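Local structure of cellulase (Uncultured bacterium, 6XSO) at residues A98-V103 and R155-A160; W135-E140 and K179-C184; N291-Y296 and I302-G307. The protein probably hydrolyses internal beta-1,4-glycosidic bonds of cellulose and related plant polysaccharides such as xylan, as a broad-specificity family 5 endoglucanase. All blocks are in the same frame, centred on the assembly; numbering follows the deposited sequence. Where two conformers were deposited one is given.

In the fold
Running from the N terminus, the chain enters helix 97-111, which carries the first half of contact 1, passes through strand 116-119 and reaches the loop that opens contact 2 at 135-140. Helix 140-161 begins there and, near its other end, closes contact 1 at 155-160; contact 2 closes only beyond strand 168-171, at 179-184, so the two contacts cross. Contact 1 thus joins two neighbouring outer helices, and contact 2 joins the loops after the third and fourth barrel strands. Contact 3 follows in series, a short closure of helix 279-298 onto strand 304-309, on the opposite side of the chain's centre from contact 1.

Contact 1: A98-V103 and R155-A160; sequences AWMKRV and RQIAEA
Met100 and Ala160 mark the nearest backbone approach of two helices, segments 98-103 and 155-160, with their CA atoms 7.7 Å apart. The segment axes pass 11.3 Å from each other at a signed crossing angle of -52°, a wide separation that is bridged by one long side chain. Met100 carries the whole of its helix's share. Its CG stands anti to the backbone N (chi1 -166°), which sends the chain across the gap, and bends at chi2 and chi3 then turn the thioether along the near side of the opposing helix. Met100 CG lies 3.8 Å from Ala160 CB, and Met100 SD touches the same methyl at 3.9 Å, so the small alanine is met by the middle of the methionine. The terminal methyl reaches further back along the helix: Met100 CE packs 4.2 Å from Ile157 CG1 and 3.9 Å from Gln156 O. That carbonyl is already engaged within its own helix, accepting from Ala160 N at 3.0 Å. The amide of Gln156 turns elsewhere, its OE1 and NE2 binding the backbone of Val95 and Gly93 in the loop that leads into helix 97-111, while Ile157 also packs on Trp85. Shortening Met100 to an alanine is likely to open a gap between the helices and leave Ala160 CB and Ile157 CG1 without their partner. The two helices are neighbours in the outer layer of the barrel. Their direct contact is largely apolar, dispersion around a thioether whose methyl also lies against a carbonyl oxygen, whereas the directional bonds come from Gln156 to the adjoining loop.

Contact 2: W135-E140 and K179-C184; sequences WIKADE and KLNSWC
The carboxylate of Asp139 meets Lys179 through OD2, which lies against the aliphatic chain at 3.8 Å from Lys179 CD. Nearby, the ring of Trp135 has Ile136 CG1 over the centre of one face. The amide of Asn181 faces the ammonium of Lys137 through a water, which accepts from Lys137 NZ at 3.0 Å and lies 3.0 Å from Asn181 OD1, placed to donate to it. A second water donates to Asp139 OD2 at 2.8 Å and accepts from Lys179 N at 2.9 Å. The extended chain of Lys179 passes Asp139 OD2 at CD and runs on, leaving NZ 4.7 Å from OD2; the opposite charges probably attract, but at this distance they form no salt bridge. Stronger polar ties lie outside the pair: Asp139 is the N-cap of helix 140-161, its OD1 accepting from the backbone N of Asn142, while the carboxylate of Asp128 takes a salt bridge from Lys137 NZ and its backbone N donates to Asn181 OD1. These loops follow the third and fourth strands of the barrel, on the side where glycosidases of this fold carry their active site. Direct contact is slight: two waters bridge the loops, and Asp128 binds a side chain of each.

Contact 3: N291-Y296 and I302-G307; sequences NGLNTY and IPVIIG
Leu293 drives its CD1 methyl into the angle between two side chains of the strand, Val304 and Ile306. Leu293 CD1 lies 4.1 Å from Val304 CG1, and the same methyl is 4.1 Å from Ile306 CD1; the leucine crosses each of these side chains at about a right angle. Val304 presents CG1 because that branch is anti to its backbone N (chi1 174°), while the extended end of Ile306 leads back toward the helix. The backbones come closest at Leu293 and Val304, whose CA atoms are 7.2 Å apart. Around this trio, Val268 of the preceding strand packs against both Leu293 and Ile306. Met290 adds to the cover of Ile306, and Phe297 and Val298 to that of Val304, all three from the same helix. The strand itself is fixed on both flanks by backbone hydrogen bonds, Ile305 pairing with Val266 and Val268, and Ile306 with Ala345 and Phe347. Between Val304 and Ile306, Ile305 points away from the helix and packs on Val26 of helix 22-28. All three touching residues are buried, and only carbon meets carbon across the pair. Helix 279-298 returns the chain from strand 264-270 to the parallel, adjacent strand 304-309, a beta-alpha-beta crossover in which the helix covers the outer face of the strands, the repeating arrangement of the eight-stranded TIM barrel adopted by family 5 glycoside hydrolases.

Contact 1: A98-V103 and R155-A160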
ATOM      1  N   ALA A  98      -3.445   3.983  22.905  1.00 31.81           N
ATOM      2  CA  ALA A  98      -4.793   4.180  22.370  1.00 33.56           C
ATOM      3  C   ALA A  98      -4.797   4.098  20.849  1.00 30.37           C
ATOM      4  O   ALA A  98      -5.738   3.560  20.246  1.00 30.20           O
ATOM      5  CB  ALA A  98      -5.352   5.529  22.829  1.00 35.42           C
ATOM      6  N   TRP A  99      -3.756   4.634  20.206  1.00 31.34           N
ATOM      7  CA  TRP A  99      -3.717   4.604  18.752  1.00 28.43           C
ATOM      8  C   TRP A  99      -3.495   3.185  18.246  1.00 27.92           C
ATOM      9  O   TRP A  99      -4.177   2.732  17.314  1.00 27.07           O
ATOM     10  CB  TRP A  99      -2.629   5.542  18.209  1.00 28.73           C
ATOM     11  CG  TRP A  99      -2.629   5.513  16.695  1.00 26.31           C
ATOM     12  CD1 TRP A  99      -1.661   5.012  15.869  1.00 24.51           C
ATOM     13  CD2 TRP A  99      -3.702   5.940  15.840  1.00 25.71           C
ATOM     14  NE1 TRP A  99      -2.054   5.125  14.552  1.00 25.51           N
ATOM     15  CE2 TRP A  99      -3.304   5.689  14.506  1.00 25.09           C
ATOM     16  CE3 TRP A  99      -4.948   6.531  16.073  1.00 27.21           C
ATOM     17  CZ2 TRP A  99      -4.112   6.000  13.411  1.00 25.26           C
ATOM     18  CZ3 TRP A  99      -5.752   6.843  14.978  1.00 26.66           C
ATOM     19  CH2 TRP A  99      -5.328   6.575  13.668  1.00 24.94           C
ATOM     20  N   MET A 100      -2.570   2.452  18.868  1.00 28.30           N
ATOM     21  CA  MET A 100      -2.321   1.085  18.431  1.00 28.89           C
ATOM     22  C   MET A 100      -3.569   0.233  18.616  1.00 27.24           C
ATOM     23  O   MET A 100      -3.882  -0.607  17.772  1.00 28.46           O
ATOM     24  CB  MET A 100      -1.130   0.500  19.197  1.00 26.59           C
ATOM     25  CG  MET A 100      -0.596  -0.803  18.555  1.00 29.23           C
ATOM     26  SD  MET A 100       0.200  -0.624  16.931  1.00 28.13           S
ATOM     27  CE  MET A 100       1.819  -0.050  17.454  1.00 28.38           C
ATOM     28  N   LYS A 101      -4.282   0.437  19.724  1.00 28.17           N
ATOM     29  CA  LYS A 101      -5.546  -0.259  19.952  1.00 28.39           C
ATOM     30  C   LYS A 101      -6.552   0.034  18.851  1.00 28.71           C
ATOM     31  O   LYS A 101      -7.286  -0.866  18.416  1.00 29.69           O
ATOM     32  CB  LYS A 101      -6.089   0.181  21.301  1.00 32.60           C
ATOM     33  CG  LYS A 101      -7.392  -0.462  21.721  1.00 38.28           C
ATOM     34  CD  LYS A 101      -7.712  -0.139  23.188  1.00 41.51           C
ATOM     35  CE  LYS A 101      -9.051  -0.718  23.624  1.00 47.52           C
ATOM     36  NZ  LYS A 101      -9.322  -0.405  25.062  1.00 53.20           N
ATOM     37  N   ARG A 102      -6.613   1.280  18.379  1.00 28.73           N
ATOM     38  CA  ARG A 102      -7.580   1.607  17.331  1.00 29.34           C
ATOM     39  C   ARG A 102      -7.206   0.940  16.010  1.00 26.82           C
ATOM     40  O   ARG A 102      -8.072   0.400  15.312  1.00 26.93           O
ATOM     41  CB  ARG A 102      -7.722   3.119  17.148  1.00 28.16           C
ATOM     42  CG  ARG A 102      -8.673   3.520  16.016  1.00 28.41           C
ATOM     43  CD  ARG A 102     -10.060   2.969  16.251  1.00 27.75           C
ATOM     44  NE  ARG A 102     -10.917   3.212  15.102  1.00 27.36           N
ATOM     45  CZ  ARG A 102     -12.025   2.529  14.839  1.00 26.34           C
ATOM     46  NH1 ARG A 102     -12.413   1.553  15.647  1.00 26.63           N
ATOM     47  NH2 ARG A 102     -12.744   2.823  13.770  1.00 27.01           N
ATOM     48  N   VAL A 103      -5.923   1.003  15.632  1.00 26.42           N
ATOM     49  CA  VAL A 103      -5.470   0.326  14.422  1.00 24.18           C
ATOM     50  C   VAL A 103      -5.840  -1.146  14.491  1.00 24.25           C
ATOM     51  O   VAL A 103      -6.341  -1.727  13.520  1.00 24.28           O
ATOM     52  CB  VAL A 103      -3.955   0.518  14.230  1.00 23.77           C
ATOM     53  CG1 VAL A 103      -3.501  -0.256  12.995  1.00 24.14           C
ATOM     54  CG2 VAL A 103      -3.596   1.999  14.101  1.00 26.39           C
ATOM     55  N   ARG A 155       9.264  -2.529  15.067  1.00 27.75           N
ATOM     56  CA  ARG A 155       9.228  -3.499  16.156  1.00 27.89           C
ATOM     57  C   ARG A 155       7.916  -3.385  16.924  1.00 28.99           C
ATOM     58  O   ARG A 155       7.315  -4.396  17.304  1.00 28.44           O
ATOM     59  CB  ARG A 155      10.422  -3.330  17.093  1.00 27.03           C
ATOM     60  CG  ARG A 155      11.737  -3.828  16.500  1.00 28.92           C
ATOM     61  CD  ARG A 155      12.855  -4.015  17.543  1.00 32.03           C
ATOM     62  NE  ARG A 155      13.056  -2.840  18.391  1.00 34.23           N
ATOM     63  CZ  ARG A 155      13.828  -1.810  18.063  1.00 33.10           C
ATOM     64  NH1 ARG A 155      14.485  -1.813  16.915  1.00 34.19           N
ATOM     65  NH2 ARG A 155      13.950  -0.779  18.893  1.00 38.16           N
ATOM     66  N   GLN A 156       7.451  -2.157  17.158  1.00 27.83           N
ATOM     67  CA  GLN A 156       6.215  -1.970  17.917  1.00 27.87           C
ATOM     68  C   GLN A 156       5.012  -2.505  17.154  1.00 27.88           C
ATOM     69  O   GLN A 156       4.152  -3.186  17.730  1.00 28.66           O
ATOM     70  CB  GLN A 156       5.996  -0.486  18.205  1.00 28.75           C
ATOM     71  CG  GLN A 156       6.964   0.143  19.179  1.00 29.30           C
ATOM     72  CD  GLN A 156       6.773   1.642  19.245  1.00 28.81           C
ATOM     73  OE1 GLN A 156       5.821   2.125  19.860  1.00 31.54           O
ATOM     74  NE2 GLN A 156       7.677   2.390  18.598  1.00 30.52           N
ATOM     75  N   ILE A 157       4.909  -2.166  15.869  1.00 26.34           N
ATOM     76  CA  ILE A 157       3.791  -2.670  15.074  1.00 24.70           C
ATOM     77  C   ILE A 157       3.852  -4.190  15.021  1.00 25.29           C
ATOM     78  O   ILE A 157       2.843  -4.878  15.198  1.00 26.35           O
ATOM     79  CB  ILE A 157       3.798  -2.062  13.658  1.00 24.07           C
ATOM     80  CG1 ILE A 157       3.652  -0.537  13.702  1.00 25.00           C
ATOM     81  CG2 ILE A 157       2.649  -2.656  12.833  1.00 24.60           C
ATOM     82  CD1 ILE A 157       4.026   0.164  12.413  1.00 25.49           C
ATOM     83  N   ALA A 158       5.034  -4.733  14.719  1.00 26.08           N
ATOM     84  CA  ALA A 158       5.190  -6.180  14.623  1.00 26.02           C
ATOM     85  C   ALA A 158       4.805  -6.881  15.921  1.00 24.44           C
ATOM     86  O   ALA A 158       4.117  -7.915  15.896  1.00 26.68           O
ATOM     87  CB  ALA A 158       6.623  -6.512  14.209  1.00 26.16           C
ATOM     88  N   GLU A 159       5.224  -6.337  17.066  1.00 25.57           N
ATOM     89  CA  GLU A 159       4.842  -6.938  18.341  1.00 26.69           C
ATOM     90  C   GLU A 159       3.335  -6.921  18.530  1.00 26.74           C
ATOM     91  O   GLU A 159       2.750  -7.901  19.008  1.00 30.64           O
ATOM     92  CB  GLU A 159       5.514  -6.182  19.489  1.00 30.64           C
ATOM     93  CG  GLU A 159       6.993  -6.394  19.604  1.00 35.88           C
ATOM     94  CD  GLU A 159       7.363  -7.795  20.071  1.00 37.15           C
ATOM     95  OE1 GLU A 159       6.447  -8.551  20.438  1.00 37.61           O
ATOM     96  OE2 GLU A 159       8.572  -8.117  20.055  1.00 48.76           O
ATOM     97  N   ALA A 160       2.685  -5.805  18.192  1.00 30.17           N
ATOM     98  CA  ALA A 160       1.248  -5.699  18.426  1.00 26.14           C
ATOM     99  C   ALA A 160       0.483  -6.746  17.625  1.00 26.11           C
ATOM    100  O   ALA A 160      -0.503  -7.320  18.112  1.00 28.99           O
ATOM    101  CB  ALA A 160       0.766  -4.291  18.078  1.00 29.96           C
TER

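Contact 2: W135-E140 and K179-C184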
ATOM      1  N   TRP A 135       8.940  12.626   7.318  1.00 24.28           N
ATOM      2  CA  TRP A 135      10.162  12.319   8.049  1.00 23.75           C
ATOM      3  C   TRP A 135      10.945  11.152   7.463  1.00 23.03           C
ATOM      4  O   TRP A 135      12.156  11.065   7.706  1.00 24.61           O
ATOM      5  CB  TRP A 135       9.901  12.120   9.548  1.00 26.77           C
ATOM      6  CG  TRP A 135       9.114  10.930   9.972  1.00 25.04           C
ATOM      7  CD1 TRP A 135       7.761  10.819  10.011  1.00 23.98           C
ATOM      8  CD2 TRP A 135       9.632   9.688  10.476  1.00 23.20           C
ATOM      9  NE1 TRP A 135       7.392   9.574  10.479  1.00 25.09           N
ATOM     10  CE2 TRP A 135       8.530   8.877  10.794  1.00 22.99           C
ATOM     11  CE3 TRP A 135      10.921   9.186  10.688  1.00 26.76           C
ATOM     12  CZ2 TRP A 135       8.675   7.588  11.303  1.00 24.85           C
ATOM     13  CZ3 TRP A 135      11.061   7.907  11.193  1.00 25.73           C
ATOM     14  CH2 TRP A 135       9.942   7.128  11.503  1.00 28.13           C
ATOM     15  N   ILE A 136      10.294  10.270   6.705  1.00 22.82           N
ATOM     16  CA  ILE A 136      10.958   9.149   6.052  1.00 21.01           C
ATOM     17  C   ILE A 136      11.213   9.577   4.609  1.00 21.54           C
ATOM     18  O   ILE A 136      10.266   9.746   3.836  1.00 23.13           O
ATOM     19  CB  ILE A 136      10.128   7.863   6.112  1.00 22.77           C
ATOM     20  CG1 ILE A 136       9.818   7.502   7.564  1.00 22.99           C
ATOM     21  CG2 ILE A 136      10.861   6.727   5.403  1.00 24.15           C
ATOM     22  CD1 ILE A 136       8.854   6.341   7.698  1.00 24.13           C
ATOM     23  N   LYS A 137      12.474   9.768   4.244  1.00 22.60           N
ATOM     24  CA  LYS A 137      12.824  10.207   2.899  1.00 21.42           C
ATOM     25  C   LYS A 137      13.846   9.275   2.263  1.00 23.60           C
ATOM     26  O   LYS A 137      14.713   8.713   2.944  1.00 22.84           O
ATOM     27  CB  LYS A 137      13.396  11.626   2.903  1.00 23.33           C
ATOM     28  CG  LYS A 137      12.456  12.663   3.500  1.00 22.78           C
ATOM     29  CD  LYS A 137      12.919  14.061   3.138  1.00 24.12           C
ATOM     30  CE  LYS A 137      12.014  15.154   3.649  1.00 26.24           C
ATOM     31  NZ  LYS A 137      10.636  15.035   3.113  1.00 25.42           N
ATOM     32  N   ALA A 138      13.747   9.148   0.937  1.00 19.81           N
ATOM     33  CA  ALA A 138      14.691   8.362   0.143  1.00 19.57           C
ATOM     34  C   ALA A 138      15.934   9.211  -0.070  1.00 23.72           C
ATOM     35  O   ALA A 138      16.162   9.807  -1.128  1.00 22.32           O
ATOM     36  CB  ALA A 138      14.056   7.928  -1.174  1.00 20.50           C
ATOM     37  N   ASP A 139      16.728   9.286   0.992  1.00 22.65           N
ATOM     38  CA  ASP A 139      17.927  10.107   1.070  1.00 22.79           C
ATOM     39  C   ASP A 139      18.791   9.387   2.088  1.00 22.86           C
ATOM     40  O   ASP A 139      18.300   9.089   3.181  1.00 23.11           O
ATOM     41  CB  ASP A 139      17.581  11.507   1.545  1.00 25.39           C
ATOM     42  CG  ASP A 139      18.804  12.386   1.702  1.00 24.43           C
ATOM     43  OD1 ASP A 139      19.586  12.200   2.672  1.00 25.04           O
ATOM     44  OD2 ASP A 139      19.029  13.262   0.837  1.00 25.37           O
ATOM     45  N   GLU A 140      20.019   9.015   1.710  1.00 20.00           N
ATOM     46  CA  GLU A 140      20.794   8.130   2.575  1.00 20.49           C
ATOM     47  C   GLU A 140      21.152   8.799   3.900  1.00 21.83           C
ATOM     48  O   GLU A 140      21.289   8.122   4.920  1.00 23.72           O
ATOM     49  CB  GLU A 140      22.046   7.606   1.857  1.00 21.46           C
ATOM     50  CG  GLU A 140      22.668   6.426   2.586  1.00 23.65           C
ATOM     51  CD  GLU A 140      23.758   5.754   1.798  1.00 24.68           C
ATOM     52  OE1 GLU A 140      23.922   6.097   0.614  1.00 23.50           O
ATOM     53  OE2 GLU A 140      24.444   4.903   2.411  1.00 26.44           O
ATOM     54  N   LYS A 179      14.792  14.159  -1.330  1.00 21.35           N
ATOM     55  CA  LYS A 179      14.603  15.433  -0.658  1.00 21.14           C
ATOM     56  C   LYS A 179      14.069  16.511  -1.578  1.00 24.71           C
ATOM     57  O   LYS A 179      13.714  17.588  -1.087  1.00 25.31           O
ATOM     58  CB  LYS A 179      15.911  15.905  -0.004  1.00 22.74           C
ATOM     59  CG  LYS A 179      16.974  16.427  -0.932  1.00 21.99           C
ATOM     60  CD  LYS A 179      18.227  16.806  -0.170  1.00 23.27           C
ATOM     61  CE  LYS A 179      19.341  17.164  -1.111  1.00 24.16           C
ATOM     62  NZ  LYS A 179      20.585  17.533  -0.353  1.00 25.30           N
ATOM     63  N   LEU A 180      14.025  16.250  -2.884  1.00 22.47           N
ATOM     64  CA  LEU A 180      13.437  17.146  -3.868  1.00 22.30           C
ATOM     65  C   LEU A 180      11.991  16.793  -4.159  1.00 23.35           C
ATOM     66  O   LEU A 180      11.370  17.447  -4.999  1.00 24.02           O
ATOM     67  CB  LEU A 180      14.221  17.061  -5.179  1.00 22.24           C
ATOM     68  CG  LEU A 180      15.742  17.166  -5.048  1.00 24.11           C
ATOM     69  CD1 LEU A 180      16.401  16.876  -6.390  1.00 27.57           C
ATOM     70  CD2 LEU A 180      16.176  18.518  -4.529  1.00 28.59           C
ATOM     71  N   ASN A 181      11.458  15.775  -3.475  1.00 20.27           N
ATOM     72  CA  ASN A 181      10.088  15.320  -3.660  1.00 19.38           C
ATOM     73  C   ASN A 181       9.848  14.874  -5.096  1.00 21.07           C
ATOM     74  O   ASN A 181       8.785  15.112  -5.672  1.00 23.11           O
ATOM     75  CB  ASN A 181       9.104  16.392  -3.200  1.00 23.85           C
ATOM     76  CG  ASN A 181       9.310  16.750  -1.746  1.00 22.11           C
ATOM     77  OD1 ASN A 181       9.100  15.916  -0.869  1.00 25.66           O
ATOM     78  ND2 ASN A 181       9.781  17.973  -1.485  1.00 29.39           N
ATOM     79  N   SER A 182      10.839  14.183  -5.668  1.00 21.15           N
ATOM     80  CA  SER A 182      10.741  13.765  -7.059  1.00 20.50           C
ATOM     81  C   SER A 182       9.771  12.601  -7.226  1.00 21.73           C
ATOM     82  O   SER A 182       9.921  11.554  -6.585  1.00 21.23           O
ATOM     83  CB  SER A 182      12.103  13.280  -7.561  1.00 20.79           C
ATOM     84  OG  SER A 182      13.092  14.282  -7.524  1.00 21.22           O
ATOM     85  N   TRP A 183       8.804  12.768  -8.125  1.00 21.25           N
ATOM     86  CA  TRP A 183       8.000  11.651  -8.603  1.00 20.37           C
ATOM     87  C   TRP A 183       8.721  10.964  -9.765  1.00 20.32           C
ATOM     88  O   TRP A 183       9.739  11.440 -10.273  1.00 20.32           O
ATOM     89  CB  TRP A 183       6.580  12.126  -8.984  1.00 21.70           C
ATOM     90  CG  TRP A 183       5.843  12.641  -7.779  1.00 21.40           C
ATOM     91  CD1 TRP A 183       5.611  13.948  -7.451  1.00 22.75           C
ATOM     92  CD2 TRP A 183       5.306  11.858  -6.714  1.00 19.43           C
ATOM     93  NE1 TRP A 183       4.962  14.026  -6.250  1.00 24.20           N
ATOM     94  CE2 TRP A 183       4.743  12.756  -5.781  1.00 20.37           C
ATOM     95  CE3 TRP A 183       5.184  10.484  -6.482  1.00 21.36           C
ATOM     96  CZ2 TRP A 183       4.109  12.323  -4.619  1.00 21.86           C
ATOM     97  CZ3 TRP A 183       4.566  10.054  -5.316  1.00 22.50           C
ATOM     98  CH2 TRP A 183       4.034  10.970  -4.400  1.00 23.67           C
ATOM     99  N   CYS A 184       8.163   9.820 -10.187  1.00 22.12           N
ATOM    100  CA  CYS A 184       8.556   9.105 -11.402  1.00 20.58           C
ATOM    101  C   CYS A 184       9.842   8.306 -11.222  1.00 21.22           C
ATOM    102  O   CYS A 184       9.865   7.094 -11.459  1.00 20.49           O
ATOM    103  CB  CYS A 184       8.684  10.036 -12.622  1.00 22.12           C
ATOM    104  SG  CYS A 184       7.223  11.039 -12.933  1.00 25.53           S
TER
HETATM  105  O   HOH W   1      10.401  13.581   0.538  1.00 22.68           O
HETATM  106  O   HOH W   2      17.474  13.131  -1.453  1.00 25.41           O

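Contact 3: N291-Y296 and I302-G307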
ATOM      1  N   ASN A 291       4.253  -5.612 -18.131  0.52 23.37           N
ATOM      2  CA  ASN A 291       5.483  -6.218 -18.639  0.52 23.75           C
ATOM      3  C   ASN A 291       6.683  -5.843 -17.771  0.52 24.14           C
ATOM      4  O   ASN A 291       7.535  -6.690 -17.481  0.52 23.38           O
ATOM      5  CB  ASN A 291       5.730  -5.813 -20.101  0.52 23.90           C
ATOM      6  CG  ASN A 291       4.880  -6.605 -21.112  0.52 23.51           C
ATOM      7  OD1 ASN A 291       4.329  -7.671 -20.812  0.52 30.54           O
ATOM      8  ND2 ASN A 291       4.787  -6.072 -22.330  0.52 28.72           N
ATOM      9  N   GLY A 292       6.767  -4.579 -17.344  1.00 22.82           N
ATOM     10  CA  GLY A 292       7.883  -4.169 -16.503  1.00 21.66           C
ATOM     11  C   GLY A 292       7.867  -4.854 -15.154  1.00 20.13           C
ATOM     12  O   GLY A 292       8.910  -5.283 -14.650  1.00 22.01           O
ATOM     13  N   LEU A 293       6.682  -4.973 -14.563  1.00 20.02           N
ATOM     14  CA  LEU A 293       6.551  -5.680 -13.295  1.00 19.79           C
ATOM     15  C   LEU A 293       6.923  -7.144 -13.456  1.00 21.53           C
ATOM     16  O   LEU A 293       7.545  -7.735 -12.560  1.00 22.36           O
ATOM     17  CB  LEU A 293       5.134  -5.526 -12.746  1.00 21.39           C
ATOM     18  CG  LEU A 293       4.672  -4.073 -12.552  1.00 20.59           C
ATOM     19  CD1 LEU A 293       3.243  -4.004 -12.046  1.00 21.65           C
ATOM     20  CD2 LEU A 293       5.609  -3.317 -11.597  1.00 20.66           C
ATOM     21  N   ASN A 294       6.572  -7.745 -14.599  1.00 21.07           N
ATOM     22  CA  ASN A 294       6.969  -9.124 -14.851  1.00 22.44           C
ATOM     23  C   ASN A 294       8.476  -9.232 -15.022  1.00 20.79           C
ATOM     24  O   ASN A 294       9.115 -10.124 -14.454  1.00 23.87           O
ATOM     25  CB  ASN A 294       6.224  -9.670 -16.064  1.00 21.00           C
ATOM     26  CG  ASN A 294       6.428 -11.150 -16.248  1.00 25.28           C
ATOM     27  OD1 ASN A 294       6.359 -11.930 -15.308  1.00 26.08           O
ATOM     28  ND2 ASN A 294       6.717 -11.541 -17.468  1.00 37.75           N
ATOM     29  N   THR A 295       9.069  -8.337 -15.817  1.00 21.43           N
ATOM     30  CA  THR A 295      10.505  -8.408 -16.080  1.00 22.56           C
ATOM     31  C   THR A 295      11.318  -8.359 -14.793  1.00 23.92           C
ATOM     32  O   THR A 295      12.214  -9.186 -14.583  1.00 26.41           O
ATOM     33  CB  THR A 295      10.907  -7.262 -17.011  1.00 24.84           C
ATOM     34  OG1 THR A 295      10.362  -7.496 -18.312  1.00 28.60           O
ATOM     35  CG2 THR A 295      12.425  -7.155 -17.143  1.00 27.40           C
ATOM     36  N   TYR A 296      11.030  -7.395 -13.918  1.00 21.66           N
ATOM     37  CA  TYR A 296      11.901  -7.177 -12.768  1.00 21.85           C
ATOM     38  C   TYR A 296      11.531  -8.019 -11.558  1.00 23.24           C
ATOM     39  O   TYR A 296      12.410  -8.312 -10.733  1.00 24.59           O
ATOM     40  CB  TYR A 296      11.945  -5.685 -12.415  1.00 23.73           C
ATOM     41  CG  TYR A 296      12.661  -4.914 -13.488  1.00 24.43           C
ATOM     42  CD1 TYR A 296      14.047  -4.870 -13.521  1.00 25.54           C
ATOM     43  CD2 TYR A 296      11.961  -4.287 -14.510  1.00 25.01           C
ATOM     44  CE1 TYR A 296      14.721  -4.197 -14.531  1.00 26.08           C
ATOM     45  CE2 TYR A 296      12.636  -3.611 -15.535  1.00 27.12           C
ATOM     46  CZ  TYR A 296      14.010  -3.566 -15.529  1.00 26.77           C
ATOM     47  OH  TYR A 296      14.692  -2.904 -16.540  1.00 31.63           O
ATOM     48  N   ILE A 302       9.213 -13.088  -7.537  1.00 24.83           N
ATOM     49  CA  ILE A 302       8.874 -12.057  -6.566  1.00 22.34           C
ATOM     50  C   ILE A 302       7.481 -11.546  -6.929  1.00 20.86           C
ATOM     51  O   ILE A 302       7.315 -10.875  -7.961  1.00 22.14           O
ATOM     52  CB  ILE A 302       9.908 -10.925  -6.571  1.00 22.54           C
ATOM     53  CG1 ILE A 302      11.305 -11.460  -6.268  1.00 26.07           C
ATOM     54  CG2 ILE A 302       9.496  -9.845  -5.567  1.00 24.09           C
ATOM     55  CD1 ILE A 302      12.398 -10.517  -6.724  1.00 35.91           C
ATOM     56  N   PRO A 303       6.461 -11.840  -6.131  1.00 20.03           N
ATOM     57  CA  PRO A 303       5.104 -11.404  -6.479  1.00 20.75           C
ATOM     58  C   PRO A 303       4.929  -9.908  -6.267  1.00 21.41           C
ATOM     59  O   PRO A 303       5.642  -9.277  -5.478  1.00 20.29           O
ATOM     60  CB  PRO A 303       4.216 -12.225  -5.536  1.00 21.22           C
ATOM     61  CG  PRO A 303       5.117 -12.457  -4.307  1.00 20.58           C
ATOM     62  CD  PRO A 303       6.505 -12.591  -4.858  1.00 21.94           C
ATOM     63  N   VAL A 304       3.990  -9.337  -7.009  1.00 20.86           N
ATOM     64  CA  VAL A 304       3.770  -7.898  -7.005  1.00 19.93           C
ATOM     65  C   VAL A 304       2.341  -7.577  -6.607  1.00 17.30           C
ATOM     66  O   VAL A 304       1.381  -8.246  -7.026  1.00 18.75           O
ATOM     67  CB  VAL A 304       4.118  -7.282  -8.372  1.00 18.24           C
ATOM     68  CG1 VAL A 304       3.758  -5.794  -8.437  1.00 19.91           C
ATOM     69  CG2 VAL A 304       5.584  -7.497  -8.673  1.00 21.04           C
ATOM     70  N   ILE A 305       2.208  -6.519  -5.818  1.00 19.70           N
ATOM     71  CA  ILE A 305       0.930  -5.933  -5.444  1.00 18.11           C
ATOM     72  C   ILE A 305       0.875  -4.526  -6.018  1.00 18.71           C
ATOM     73  O   ILE A 305       1.779  -3.716  -5.773  1.00 19.07           O
ATOM     74  CB  ILE A 305       0.751  -5.890  -3.911  1.00 17.20           C
ATOM     75  CG1 ILE A 305       0.764  -7.299  -3.324  1.00 20.48           C
ATOM     76  CG2 ILE A 305      -0.500  -5.061  -3.541  1.00 19.46           C
ATOM     77  CD1 ILE A 305       0.966  -7.327  -1.794  1.00 21.80           C
ATOM     78  N   ILE A 306      -0.181  -4.229  -6.772  1.00 18.56           N
ATOM     79  CA  ILE A 306      -0.493  -2.851  -7.176  1.00 18.37           C
ATOM     80  C   ILE A 306      -1.410  -2.337  -6.066  1.00 19.46           C
ATOM     81  O   ILE A 306      -2.632  -2.566  -6.048  1.00 19.49           O
ATOM     82  CB  ILE A 306      -1.093  -2.784  -8.580  1.00 17.27           C
ATOM     83  CG1 ILE A 306      -0.094  -3.341  -9.600  1.00 18.02           C
ATOM     84  CG2 ILE A 306      -1.498  -1.354  -8.912  1.00 19.47           C
ATOM     85  CD1 ILE A 306      -0.695  -3.453 -11.015  1.00 19.70           C
ATOM     86  N   GLY A 307      -0.792  -1.705  -5.060  1.00 17.35           N
ATOM     87  CA  GLY A 307      -1.483  -1.429  -3.815  1.00 17.56           C
ATOM     88  C   GLY A 307      -2.370  -0.221  -3.838  1.00 17.86           C
ATOM     89  O   GLY A 307      -3.106   0.000  -2.873  1.00 17.68           O
TER